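Local coordinates for protein type I modular polyketide synthase (Streptomyces albus subsp. albus, PDB 6IYT) that probably selects an extender unit, thought to be ethylmalonyl from its coenzyme A thioester, and transfers it onto the acyl carrier protein during salinomycin polyketide assembly, at residues 77-82 and 456-461; 42-47 and 449-454; 224-229 and 336-341; 208-213 and 348-353. All coordinates share one frame; numbering follows the deposited sequence.

In the fold
Interactions 1 and 2 lie side by side in the small N-terminal part of the chain, their centres 9 Å apart, where the C-terminal tail returns to pack on helix 74-84 and strand 43-49. They touch through Gly78 and Phe451. Interactions 3 and 4 belong to the acyltransferase part, with centres 16 Å apart and no direct touch; helix 215-223 runs from the strand-end loop of one to the turn of the other. Interactions 2 and 4 are buried, the first mainly apolar, with no hydrogen bond between its segments, the second built on a strand-edge bond and a threonine hydroxyl. Interactions 1 and 3 are partly buried and pair a few polar bonds with leucine contacts nearer the surface.

Interaction 1: residues 77-82 and 456-461; sequences LGYSLA and AKAVDL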
loop_
_atom_site.group_PDB
_atom_site.type_symbol
_atom_site.label_atom_id
_atom_site.label_comp_id
_atom_site.label_asym_id
_atom_site.label_seq_id
_atom_site.Cartn_x
_atom_site.Cartn_y
_atom_site.Cartn_z
ATOM N N LEU A 77 -6.144 3.458 30.019
ATOM C CA LEU A 77 -7.401 2.754 29.604
ATOM C C LEU A 77 -7.237 2.069 28.254
ATOM O O LEU A 77 -7.614 0.916 28.084
ATOM C CB LEU A 77 -8.573 3.713 29.572
ATOM C CG LEU A 77 -9.043 4.180 30.944
ATOM C CD1 LEU A 77 -9.892 5.444 30.834
ATOM C CD2 LEU A 77 -9.825 3.064 31.596
ATOM N N GLY A 78 -6.593 2.745 27.324
ATOM C CA GLY A 78 -6.356 2.147 26.002
ATOM C C GLY A 78 -5.480 0.906 26.119
ATOM O O GLY A 78 -5.770 -0.137 25.538
ATOM N N TYR A 79 -4.391 1.022 26.874
ATOM C CA TYR A 79 -3.525 -0.100 27.117
ATOM C C TYR A 79 -4.286 -1.261 27.751
ATOM O O TYR A 79 -4.165 -2.402 27.322
ATOM C CB TYR A 79 -2.349 0.295 28.010
ATOM C CG TYR A 79 -1.502 -0.892 28.375
ATOM C CD1 TYR A 79 -0.661 -1.503 27.425
ATOM C CD2 TYR A 79 -1.619 -1.483 29.614
ATOM C CE1 TYR A 79 0.036 -2.665 27.729
ATOM C CE2 TYR A 79 -0.894 -2.615 29.939
ATOM C CZ TYR A 79 -0.101 -3.222 28.994
ATOM O OH TYR A 79 0.568 -4.371 29.322
ATOM N N SER A 80 -5.148 -0.952 28.692
ATOM C CA SER A 80 -5.857 -1.994 29.425
ATOM C C SER A 80 -6.902 -2.715 28.537
ATOM O O SER A 80 -7.048 -3.935 28.582
ATOM C CB SER A 80 -6.523 -1.400 30.661
ATOM O OG SER A 80 -5.546 -0.830 31.531
ATOM N N LEU A 81 -7.605 -1.946 27.733
ATOM C CA LEU A 81 -8.546 -2.503 26.772
ATOM C C LEU A 81 -7.823 -3.438 25.802
ATOM O O LEU A 81 -8.385 -4.431 25.368
ATOM C CB LEU A 81 -9.220 -1.391 26.003
ATOM C CG LEU A 81 -10.251 -0.596 26.796
ATOM C CD1 LEU A 81 -10.547 0.686 26.094
ATOM C CD2 LEU A 81 -11.544 -1.403 27.021
ATOM N N ALA A 82 -6.598 -3.073 25.415
ATOM C CA ALA A 82 -5.827 -3.876 24.466
ATOM C C ALA A 82 -5.264 -5.140 25.120
ATOM O O ALA A 82 -5.131 -6.160 24.471
ATOM C CB ALA A 82 -4.703 -3.044 23.861
ATOM N N ALA A 456 2.442 3.436 29.917
ATOM C CA ALA A 456 1.086 3.030 30.340
ATOM C C ALA A 456 1.118 1.906 31.384
ATOM O O ALA A 456 2.113 1.165 31.500
ATOM C CB ALA A 456 0.263 2.590 29.130
ATOM N N LYS A 457 0.041 1.787 32.154
ATOM C CA LYS A 457 -0.125 0.656 33.073
ATOM C C LYS A 457 -1.561 0.190 33.050
ATOM O O LYS A 457 -2.480 0.982 32.766
ATOM C CB LYS A 457 0.246 1.056 34.494
ATOM C CG LYS A 457 -0.334 2.397 34.922
ATOM C CD LYS A 457 -0.065 2.689 36.395
ATOM C CE LYS A 457 -1.202 2.179 37.270
ATOM N NZ LYS A 457 -0.711 1.547 38.533
ATOM N N ALA A 458 -1.768 -1.055 33.433
ATOM C CA ALA A 458 -3.140 -1.616 33.536
ATOM C C ALA A 458 -3.946 -0.933 34.640
ATOM O O ALA A 458 -3.427 -0.646 35.732
ATOM C CB ALA A 458 -3.079 -3.122 33.765
ATOM N N VAL A 459 -5.199 -0.628 34.329
ATOM C CA VAL A 459 -6.092 0.034 35.265
ATOM C C VAL A 459 -7.429 -0.688 35.272
ATOM O O VAL A 459 -7.770 -1.389 34.320
ATOM C CB VAL A 459 -6.297 1.519 34.914
ATOM C CG1 VAL A 459 -4.981 2.275 35.026
ATOM C CG2 VAL A 459 -6.889 1.663 33.522
ATOM N N ASP A 460 -8.185 -0.513 36.347
ATOM C CA ASP A 460 -9.470 -1.178 36.477
ATOM C C ASP A 460 -10.434 -0.761 35.372
ATOM O O ASP A 460 -10.515 0.409 35.001
ATOM C CB ASP A 460 -10.075 -0.880 37.852
ATOM C CG ASP A 460 -11.375 -1.620 38.091
ATOM O OD1 ASP A 460 -12.284 -1.520 37.242
ATOM O OD2 ASP A 460 -11.487 -2.305 39.130
ATOM N N LEU A 461 -11.158 -1.743 34.851
ATOM C CA LEU A 461 -12.133 -1.529 33.794
ATOM C C LEU A 461 -13.418 -2.224 34.202
ATOM O O LEU A 461 -13.385 -3.194 34.956
ATOM C CB LEU A 461 -11.642 -2.133 32.479
ATOM C CG LEU A 461 -10.423 -1.520 31.791
ATOM C CD1 LEU A 461 -9.919 -2.447 30.696
ATOM C CD2 LEU A 461 -10.765 -0.151 31.223
#
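Ser80 OG is gripped by two partners: it accepts the backbone N-H of Val459, N to OG 2.8 Å with an N-H...O angle of 155°, and is also hydrogen-bonded to the carbonyl O of Asp76 one turn back in the same helix. With OG anti to its own carbonyl carbon (chi1 -61°), the hydroxyl stays beside the helix backbone and still meets the extended segment 456-461. Ala458 CA lies 3.2 Å from Ser80 OG.

Apolar contacts flank the bond. Leu461 CD1 reaches Ser80 CB at 3.6 Å, while its other branch, CD2, meets Leu77 CD2 at 3.4 Å, tighter than usual for two carbons. The same Leu77 methyl touches Val459 CG2, the two side chains crossing at about a right angle. At the start of the tail segment, Tyr79 CB packs on Ala456 CB at 3.7 Å, and Ala458 N lies at the edge of the tyrosine ring near its plane.

Asp76 OD1 takes the N-H of Lys457 and His65 NE2 bonds Asp460 O, so side chains from two helices hold the tail backbone. The arrangement is an extended C-terminal segment laid across helix 74-84 of the small CurL-like region, as in post-acyltransferase linkers of modular polyketide synthases.

Interaction 2: residues 42-47 and 449-454; sequences LVPWIV and AVFAGR
Val43 and Pro44 meet the ring of Phe451 at its edge, where strand 43-49, an outermost strand of a three-stranded antiparallel sheet, receives the returning C-terminal tail. Val43 CG1 lies in the ring plane, 3.6 Å from Phe451 CE1, and the two side chains cross at about a right angle. It is the branch anti to the backbone N (chi1 -175°) that makes this touch. Phe451 and Pro44 come from opposite directions: Phe451 CZ sits 3.6 Å from Pro44 O, again in the ring plane, and 3.8 Å from Pro44 CD, so one ring corner meets both the carbonyl and the pyrrolidine.

Val450 adds a second contact to the proline. The two reach toward each other tip to tip, Val450 CG1 standing 4.0 Å from Pro44 CD. Beyond the contact Val450 packs on Leu432 of helix 428-439, and Pro44 on Trp447, which makes the strand part of a buried apolar layer.

A type II turn from Phe451 to Arg454, with Gly453 at positive phi (90°), brings the arginine back toward the strand. Its NH1 gives a weak hydrogen bond to Pro41 O. Within the contact itself the guanidinium approaches more loosely, Arg454 NH1 lying 4.4 Å from Leu42 O, with that oxygen at the edge of the group.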
loop_
_atom_site.group_PDB
_atom_site.type_symbol
_atom_site.label_atom_id
_atom_site.label_comp_id
_atom_site.label_asym_id
_atom_site.label_seq_id
_atom_site.Cartn_x
_atom_site.Cartn_y
_atom_site.Cartn_z
ATOM N N LEU A 42 -2.423 10.495 19.505
ATOM C CA LEU A 42 -3.686 10.016 19.925
ATOM C C LEU A 42 -3.635 8.519 20.212
ATOM O O LEU A 42 -2.697 7.817 19.809
ATOM C CB LEU A 42 -4.790 10.380 18.902
ATOM C CG LEU A 42 -4.935 9.587 17.630
ATOM C CD1 LEU A 42 -6.139 10.074 16.847
ATOM C CD2 LEU A 42 -3.686 9.694 16.796
ATOM N N VAL A 43 -4.655 8.060 20.927
ATOM C CA VAL A 43 -4.707 6.739 21.557
ATOM C C VAL A 43 -5.913 6.011 20.914
ATOM O O VAL A 43 -6.945 6.636 20.762
ATOM C CB VAL A 43 -5.082 6.940 23.065
ATOM C CG1 VAL A 43 -5.051 5.643 23.812
ATOM C CG2 VAL A 43 -4.181 8.003 23.700
ATOM N N PRO A 44 -5.829 4.669 20.733
ATOM C CA PRO A 44 -7.026 3.873 20.445
ATOM C C PRO A 44 -7.611 3.224 21.680
ATOM O O PRO A 44 -6.891 2.701 22.504
ATOM C CB PRO A 44 -6.494 2.798 19.503
ATOM C CG PRO A 44 -5.134 2.504 20.040
ATOM C CD PRO A 44 -4.605 3.864 20.542
ATOM N N TRP A 45 -8.938 3.253 21.790
ATOM C CA TRP A 45 -9.660 2.448 22.743
ATOM C C TRP A 45 -10.427 1.377 21.954
ATOM O O TRP A 45 -11.343 1.716 21.177
ATOM C CB TRP A 45 -10.680 3.307 23.493
ATOM C CG TRP A 45 -10.140 4.121 24.587
ATOM C CD1 TRP A 45 -8.813 4.276 24.942
ATOM C CD2 TRP A 45 -10.904 4.854 25.550
ATOM N NE1 TRP A 45 -8.717 5.130 26.013
ATOM C CE2 TRP A 45 -9.986 5.491 26.411
ATOM C CE3 TRP A 45 -12.290 5.053 25.756
ATOM C CZ2 TRP A 45 -10.403 6.316 27.466
ATOM C CZ3 TRP A 45 -12.696 5.838 26.796
ATOM C CH2 TRP A 45 -11.758 6.465 27.648
ATOM N N ILE A 46 -10.025 0.116 22.091
ATOM C CA ILE A 46 -10.643 -0.945 21.321
ATOM C C ILE A 46 -11.693 -1.638 22.181
ATOM O O ILE A 46 -11.571 -1.649 23.382
ATOM C CB ILE A 46 -9.639 -1.963 20.755
ATOM C CG1 ILE A 46 -9.065 -2.835 21.844
ATOM C CG2 ILE A 46 -8.518 -1.243 20.011
ATOM C CD1 ILE A 46 -8.192 -3.926 21.311
ATOM N N VAL A 47 -12.839 -1.914 21.576
ATOM C CA VAL A 47 -13.980 -2.541 22.286
ATOM C C VAL A 47 -14.538 -3.670 21.434
ATOM O O VAL A 47 -14.634 -3.536 20.208
ATOM C CB VAL A 47 -15.107 -1.490 22.528
ATOM C CG1 VAL A 47 -16.102 -1.967 23.564
ATOM C CG2 VAL A 47 -14.513 -0.174 22.960
ATOM N N ALA A 449 1.209 -3.274 21.237
ATOM C CA ALA A 449 2.435 -2.695 20.691
ATOM C C ALA A 449 2.293 -1.194 20.369
ATOM O O ALA A 449 3.273 -0.451 20.368
ATOM C CB ALA A 449 2.880 -3.472 19.455
ATOM N N VAL A 450 1.065 -0.728 20.156
ATOM C CA VAL A 450 0.819 0.693 19.959
ATOM C C VAL A 450 1.265 1.524 21.172
ATOM O O VAL A 450 1.597 2.698 21.038
ATOM C CB VAL A 450 -0.693 0.955 19.655
ATOM C CG1 VAL A 450 -1.014 2.414 19.712
ATOM C CG2 VAL A 450 -1.047 0.381 18.304
ATOM N N PHE A 451 1.214 0.925 22.363
ATOM C CA PHE A 451 1.463 1.651 23.575
ATOM C C PHE A 451 2.930 1.594 24.036
ATOM O O PHE A 451 3.280 2.181 25.077
ATOM C CB PHE A 451 0.544 1.152 24.686
ATOM C CG PHE A 451 -0.899 1.413 24.426
ATOM C CD1 PHE A 451 -1.453 2.666 24.697
ATOM C CD2 PHE A 451 -1.670 0.476 23.754
ATOM C CE1 PHE A 451 -2.740 2.964 24.306
ATOM C CE2 PHE A 451 -2.968 0.771 23.377
ATOM C CZ PHE A 451 -3.504 1.996 23.665
ATOM N N ALA A 452 3.790 1.007 23.215
ATOM C CA ALA A 452 5.237 0.933 23.531
ATOM C C ALA A 452 5.800 2.334 23.743
ATOM O O ALA A 452 5.524 3.255 22.955
ATOM C CB ALA A 452 5.982 0.227 22.429
ATOM N N GLY A 453 6.424 2.532 24.915
ATOM C CA GLY A 453 7.138 3.765 25.215
ATOM C C GLY A 453 6.275 4.835 25.859
ATOM O O GLY A 453 6.746 5.947 26.109
ATOM N N ARG A 454 4.978 4.564 26.018
ATOM C CA ARG A 454 4.055 5.608 26.494
ATOM C C ARG A 454 4.025 5.666 28.023
ATOM O O ARG A 454 3.330 6.500 28.592
ATOM C CB ARG A 454 2.645 5.363 25.973
ATOM C CG ARG A 454 2.523 5.336 24.449
ATOM C CD ARG A 454 2.847 6.701 23.818
ATOM N NE ARG A 454 2.096 7.797 24.440
ATOM C CZ ARG A 454 0.870 8.201 24.071
ATOM N NH1 ARG A 454 0.234 7.630 23.041
ATOM N NH2 ARG A 454 0.307 9.237 24.690
#

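Interaction 3: residues 224-229 and 336-341; sequences GALSLG and SFVEPR
Arg341 bonds to the chain of residues 224-229 through both side chain and backbone. Arg341 NE donates to Gly224 O at 2.8 Å; the acceptor lies almost in the guanidinium plane, whereas the donor is tilted 27° from the carbonyl plane. Arg341 N donates to Ala225 O at 2.9 Å with an N-H...O angle of 150°. Two CA-H...O contacts reinforce the backbone pairing: Pro340 CA to Ala225 O, and Ala225 CA to Arg341 O at 3.3 Å.

A water completes the polar set, accepting from Ser227 N at 2.8 Å and donating to Glu339 O at 2.7 Å, and thus bridges Ser227 N and Glu339 O.

The guanidinium lies flat over the backbone at Ser227. Ser227 N lies 3.5 Å from the guanidinium plane, over the centre of one face, while Ser227 CA is 3.5 Å from Arg341 NH2. A bend at chi2 (-94°) folds the arginine chain back along the loop and lays the flat group there.

Apolar packing involves Leu226, whose CD2 meets Val338 CG1 at 3.3 Å, closer than normal carbon contact, with the side chains at about a right angle. The same methyl also touches Pro340 at CA and CB.

Gly224, with positive phi, ends helix 215-223, and Ser227 is the N-cap of helix 228-245, its OG bonded to Asp230 N. Asp230 also takes the N-H of Glu339 through OD2. The contact therefore ties the link between these two helices to the loop joining helix 328-334 to strand 347-348.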
loop_
_atom_site.group_PDB
_atom_site.type_symbol
_atom_site.label_atom_id
_atom_site.label_comp_id
_atom_site.label_asym_id
_atom_site.label_seq_id
_atom_site.Cartn_x
_atom_site.Cartn_y
_atom_site.Cartn_z
ATOM N N GLY A 224 12.569 -10.584 0.501
ATOM C CA GLY A 224 13.971 -11.019 0.552
ATOM C C GLY A 224 14.478 -11.690 -0.729
ATOM O O GLY A 224 15.621 -12.213 -0.758
ATOM N N ALA A 225 13.699 -11.602 -1.809
ATOM C CA ALA A 225 14.097 -12.177 -3.064
ATOM C C ALA A 225 15.279 -11.374 -3.648
ATOM O O ALA A 225 16.122 -11.922 -4.371
ATOM C CB ALA A 225 12.938 -12.194 -4.038
ATOM N N LEU A 226 15.291 -10.072 -3.396
ATOM C CA LEU A 226 16.469 -9.272 -3.693
ATOM C C LEU A 226 16.995 -8.709 -2.406
ATOM O O LEU A 226 16.228 -8.320 -1.552
ATOM C CB LEU A 226 16.124 -8.122 -4.627
ATOM C CG LEU A 226 15.754 -8.468 -6.079
ATOM C CD1 LEU A 226 15.326 -7.206 -6.800
ATOM C CD2 LEU A 226 16.921 -9.130 -6.770
ATOM N N SER A 227 18.303 -8.502 -2.337
ATOM C CA SER A 227 18.862 -7.729 -1.250
ATOM C C SER A 227 18.310 -6.298 -1.340
ATOM O O SER A 227 17.925 -5.832 -2.412
ATOM C CB SER A 227 20.403 -7.741 -1.329
ATOM O OG SER A 227 20.881 -6.970 -2.412
ATOM N N LEU A 228 18.293 -5.589 -0.227
ATOM C CA LEU A 228 17.957 -4.179 -0.252
ATOM C C LEU A 228 18.789 -3.390 -1.245
ATOM O O LEU A 228 18.265 -2.534 -1.975
ATOM C CB LEU A 228 18.167 -3.585 1.117
ATOM C CG LEU A 228 17.134 -2.652 1.665
ATOM C CD1 LEU A 228 15.718 -3.183 1.426
ATOM C CD2 LEU A 228 17.420 -2.498 3.157
ATOM N N GLY A 229 20.102 -3.637 -1.245
ATOM C CA GLY A 229 20.997 -2.985 -2.200
ATOM C C GLY A 229 20.608 -3.221 -3.646
ATOM O O GLY A 229 20.597 -2.294 -4.437
ATOM N N SER A 336 22.371 -6.320 -15.025
ATOM C CA SER A 336 23.047 -7.631 -15.021
ATOM C C SER A 336 23.667 -7.973 -13.650
ATOM O O SER A 336 23.969 -9.136 -13.369
ATOM C CB SER A 336 24.131 -7.659 -16.086
ATOM O OG SER A 336 25.083 -6.620 -15.859
ATOM N N PHE A 337 23.848 -6.973 -12.810
ATOM C CA PHE A 337 24.408 -7.182 -11.449
ATOM C C PHE A 337 23.507 -7.996 -10.526
ATOM O O PHE A 337 23.941 -8.433 -9.461
ATOM C CB PHE A 337 24.716 -5.834 -10.797
ATOM C CG PHE A 337 23.491 -5.000 -10.524
ATOM C CD1 PHE A 337 22.710 -5.226 -9.385
ATOM C CD2 PHE A 337 23.050 -4.083 -11.447
ATOM C CE1 PHE A 337 21.578 -4.474 -9.141
ATOM C CE2 PHE A 337 21.885 -3.338 -11.207
ATOM C CZ PHE A 337 21.127 -3.587 -10.084
ATOM N N VAL A 338 22.207 -8.017 -10.817
ATOM C CA VAL A 338 21.228 -8.519 -9.852
ATOM C C VAL A 338 21.509 -9.964 -9.458
ATOM O O VAL A 338 21.840 -10.784 -10.290
ATOM C CB VAL A 338 19.787 -8.412 -10.399
ATOM C CG1 VAL A 338 18.824 -9.053 -9.438
ATOM C CG2 VAL A 338 19.430 -6.961 -10.581
ATOM N N GLU A 339 21.424 -10.246 -8.158
ATOM C CA GLU A 339 21.578 -11.606 -7.657
ATOM C C GLU A 339 20.336 -12.039 -6.890
ATOM O O GLU A 339 20.317 -12.015 -5.639
ATOM C CB GLU A 339 22.787 -11.693 -6.746
ATOM C CG GLU A 339 24.071 -11.359 -7.454
ATOM C CD GLU A 339 24.554 -12.471 -8.386
ATOM O OE1 GLU A 339 23.930 -13.538 -8.422
ATOM O OE2 GLU A 339 25.571 -12.273 -9.077
ATOM N N PRO A 340 19.302 -12.418 -7.614
ATOM C CA PRO A 340 18.077 -12.870 -6.978
ATOM C C PRO A 340 18.272 -14.172 -6.228
ATOM O O PRO A 340 19.167 -14.966 -6.573
ATOM C CB PRO A 340 17.122 -13.077 -8.155
ATOM C CG PRO A 340 18.012 -13.363 -9.323
ATOM C CD PRO A 340 19.243 -12.536 -9.083
ATOM N N ARG A 341 17.406 -14.422 -5.265
ATOM C CA ARG A 341 17.465 -15.648 -4.474
ATOM C C ARG A 341 16.099 -16.002 -3.927
ATOM O O ARG A 341 15.178 -15.166 -3.913
ATOM C CB ARG A 341 18.506 -15.535 -3.342
ATOM C CG ARG A 341 18.140 -14.525 -2.240
ATOM C CD ARG A 341 18.750 -13.169 -2.490
ATOM N NE ARG A 341 18.310 -12.209 -1.474
ATOM C CZ ARG A 341 19.123 -11.566 -0.653
ATOM N NH1 ARG A 341 20.417 -11.547 -0.902
ATOM N NH2 ARG A 341 18.631 -10.810 0.297
HETATM O O HOH W 1 19.875 -9.697 -4.310
#

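Interaction 4: residues 208-213 and 348-353; sequences AVVGHS and YSTVNG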
loop_
_atom_site.group_PDB
_atom_site.type_symbol
_atom_site.label_atom_id
_atom_site.label_comp_id
_atom_site.label_asym_id
_atom_site.label_seq_id
_atom_site.Cartn_x
_atom_site.Cartn_y
_atom_site.Cartn_z
ATOM N N ALA A 208 2.587 -13.921 1.553
ATOM C CA ALA A 208 3.023 -13.795 0.171
ATOM C C ALA A 208 3.087 -12.310 -0.157
ATOM O O ALA A 208 2.462 -11.501 0.536
ATOM C CB ALA A 208 2.064 -14.476 -0.754
ATOM N N VAL A 209 3.696 -11.975 -1.287
ATOM C CA VAL A 209 3.718 -10.587 -1.758
ATOM C C VAL A 209 3.342 -10.522 -3.228
ATOM O O VAL A 209 3.465 -11.512 -3.933
ATOM C CB VAL A 209 5.088 -9.932 -1.590
ATOM C CG1 VAL A 209 5.498 -9.872 -0.125
ATOM C CG2 VAL A 209 6.136 -10.664 -2.429
ATOM N N VAL A 210 2.724 -9.400 -3.625
ATOM C CA VAL A 210 2.391 -9.135 -5.038
ATOM C C VAL A 210 2.661 -7.686 -5.328
ATOM O O VAL A 210 2.323 -6.799 -4.528
ATOM C CB VAL A 210 0.929 -9.428 -5.368
ATOM C CG1 VAL A 210 0.688 -9.313 -6.859
ATOM C CG2 VAL A 210 0.537 -10.794 -4.891
ATOM N N GLY A 211 3.315 -7.437 -6.439
ATOM C CA GLY A 211 3.625 -6.081 -6.855
ATOM C C GLY A 211 3.016 -5.750 -8.215
ATOM O O GLY A 211 2.732 -6.649 -9.040
ATOM N N HIS A 212 2.945 -4.470 -8.506
ATOM C CA HIS A 212 2.392 -3.980 -9.772
ATOM C C HIS A 212 3.464 -3.111 -10.448
ATOM O O HIS A 212 3.945 -2.146 -9.846
ATOM C CB HIS A 212 1.143 -3.159 -9.480
ATOM C CG HIS A 212 0.372 -2.785 -10.684
ATOM N ND1 HIS A 212 -0.925 -3.219 -10.905
ATOM C CD2 HIS A 212 0.722 -2.072 -11.773
ATOM C CE1 HIS A 212 -1.377 -2.671 -12.026
ATOM N NE2 HIS A 212 -0.407 -1.949 -12.552
ATOM N N SER A 213 3.955 -3.547 -11.618
ATOM C CA SER A 213 4.992 -2.785 -12.326
ATOM C C SER A 213 6.228 -2.614 -11.405
ATOM O O SER A 213 6.660 -3.562 -10.824
ATOM C CB SER A 213 4.417 -1.435 -12.750
ATOM O OG SER A 213 5.265 -0.792 -13.688
ATOM N N TYR A 348 3.908 -13.534 -6.033
ATOM C CA TYR A 348 2.960 -13.855 -7.085
ATOM C C TYR A 348 3.149 -12.875 -8.239
ATOM O O TYR A 348 2.722 -11.738 -8.181
ATOM C CB TYR A 348 1.503 -13.788 -6.565
ATOM C CG TYR A 348 1.014 -15.035 -5.857
ATOM C CD1 TYR A 348 1.567 -15.435 -4.689
ATOM C CD2 TYR A 348 -0.062 -15.745 -6.345
ATOM C CE1 TYR A 348 1.133 -16.591 -4.038
ATOM C CE2 TYR A 348 -0.558 -16.841 -5.674
ATOM C CZ TYR A 348 0.024 -17.232 -4.491
ATOM O OH TYR A 348 -0.481 -18.316 -3.784
ATOM N N SER A 349 3.811 -13.322 -9.290
ATOM C CA SER A 349 4.210 -12.418 -10.364
ATOM C C SER A 349 3.003 -11.935 -11.132
ATOM O O SER A 349 2.174 -12.749 -11.565
ATOM C CB SER A 349 5.165 -13.129 -11.336
ATOM O OG SER A 349 5.466 -12.282 -12.411
ATOM N N THR A 350 2.950 -10.619 -11.364
ATOM C CA THR A 350 1.960 -10.011 -12.290
ATOM C C THR A 350 2.532 -9.822 -13.695
ATOM O O THR A 350 1.876 -9.247 -14.588
ATOM C CB THR A 350 1.503 -8.684 -11.757
ATOM O OG1 THR A 350 2.648 -7.827 -11.560
ATOM C CG2 THR A 350 0.789 -8.887 -10.449
ATOM N N VAL A 351 3.709 -10.400 -13.920
ATOM C CA VAL A 351 4.330 -10.421 -15.218
ATOM C C VAL A 351 4.006 -11.719 -15.944
ATOM O O VAL A 351 3.581 -11.694 -17.082
ATOM C CB VAL A 351 5.857 -10.291 -15.074
ATOM C CG1 VAL A 351 6.536 -10.302 -16.413
ATOM C CG2 VAL A 351 6.195 -9.044 -14.297
ATOM N N ASN A 352 4.171 -12.859 -15.271
ATOM C CA ASN A 352 3.964 -14.162 -15.937
ATOM C C ASN A 352 2.934 -15.049 -15.249
ATOM O O ASN A 352 2.683 -16.156 -15.687
ATOM C CB ASN A 352 5.282 -14.901 -16.109
ATOM C CG ASN A 352 5.980 -15.183 -14.797
ATOM O OD1 ASN A 352 5.354 -15.297 -13.756
ATOM N ND2 ASN A 352 7.302 -15.221 -14.841
ATOM N N GLY A 353 2.375 -14.570 -14.139
ATOM C CA GLY A 353 1.256 -15.243 -13.503
ATOM C C GLY A 353 1.686 -16.503 -12.754
ATOM O O GLY A 353 0.833 -17.261 -12.239
HETATM O O HOH W 2 4.186 -6.044 -13.018
#
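Thr350 OG1 donates to Gly211 O at 2.8 Å and accepts from a water, also at 2.8 Å, which in turn accepts from Ser213 N at 2.9 Å. The hydroxyl thus satisfies the carbonyl of Gly211 directly and the amide of Ser213 through water. A chi1 of 57° sets OG1 between the backbone N and the carbonyl carbon, facing the strand end, with the donor a little out of the carbonyl plane. Thr350 N is met by Glu216 OE1.

Upstream, Tyr348 N donates to Val209 O at 2.9 Å, nearly straight at hydrogen (165°) and close to the line of the C=O bond. The tyrosine hydroxyl is taken by Asp386 OD2. Inside the turn Ser349 OG accepts from Val351 N and Asn352 N, at 3.0 and 3.2 Å, forming an ST turn with an ST motif, and is also bonded to Tyr365 OH.

Val210 fills the space between the two polar bonds: CG2 touches Tyr348 CB at 3.6 Å, and CG1 packs on Thr350 CG2.

Gly211 and Ser213 fit the GxSxG nucleophile elbow of acyltransferases; the strained backbone of Ser213 (phi 58°) and its OG bond to His320 NE2 are consistent with a catalytic Ser-His pair. Strand 208-211 pairs with strand 120-125 within the parallel sheet, helix 215-223 follows the elbow, and helix 376-385 packs on Val210 and Tyr348.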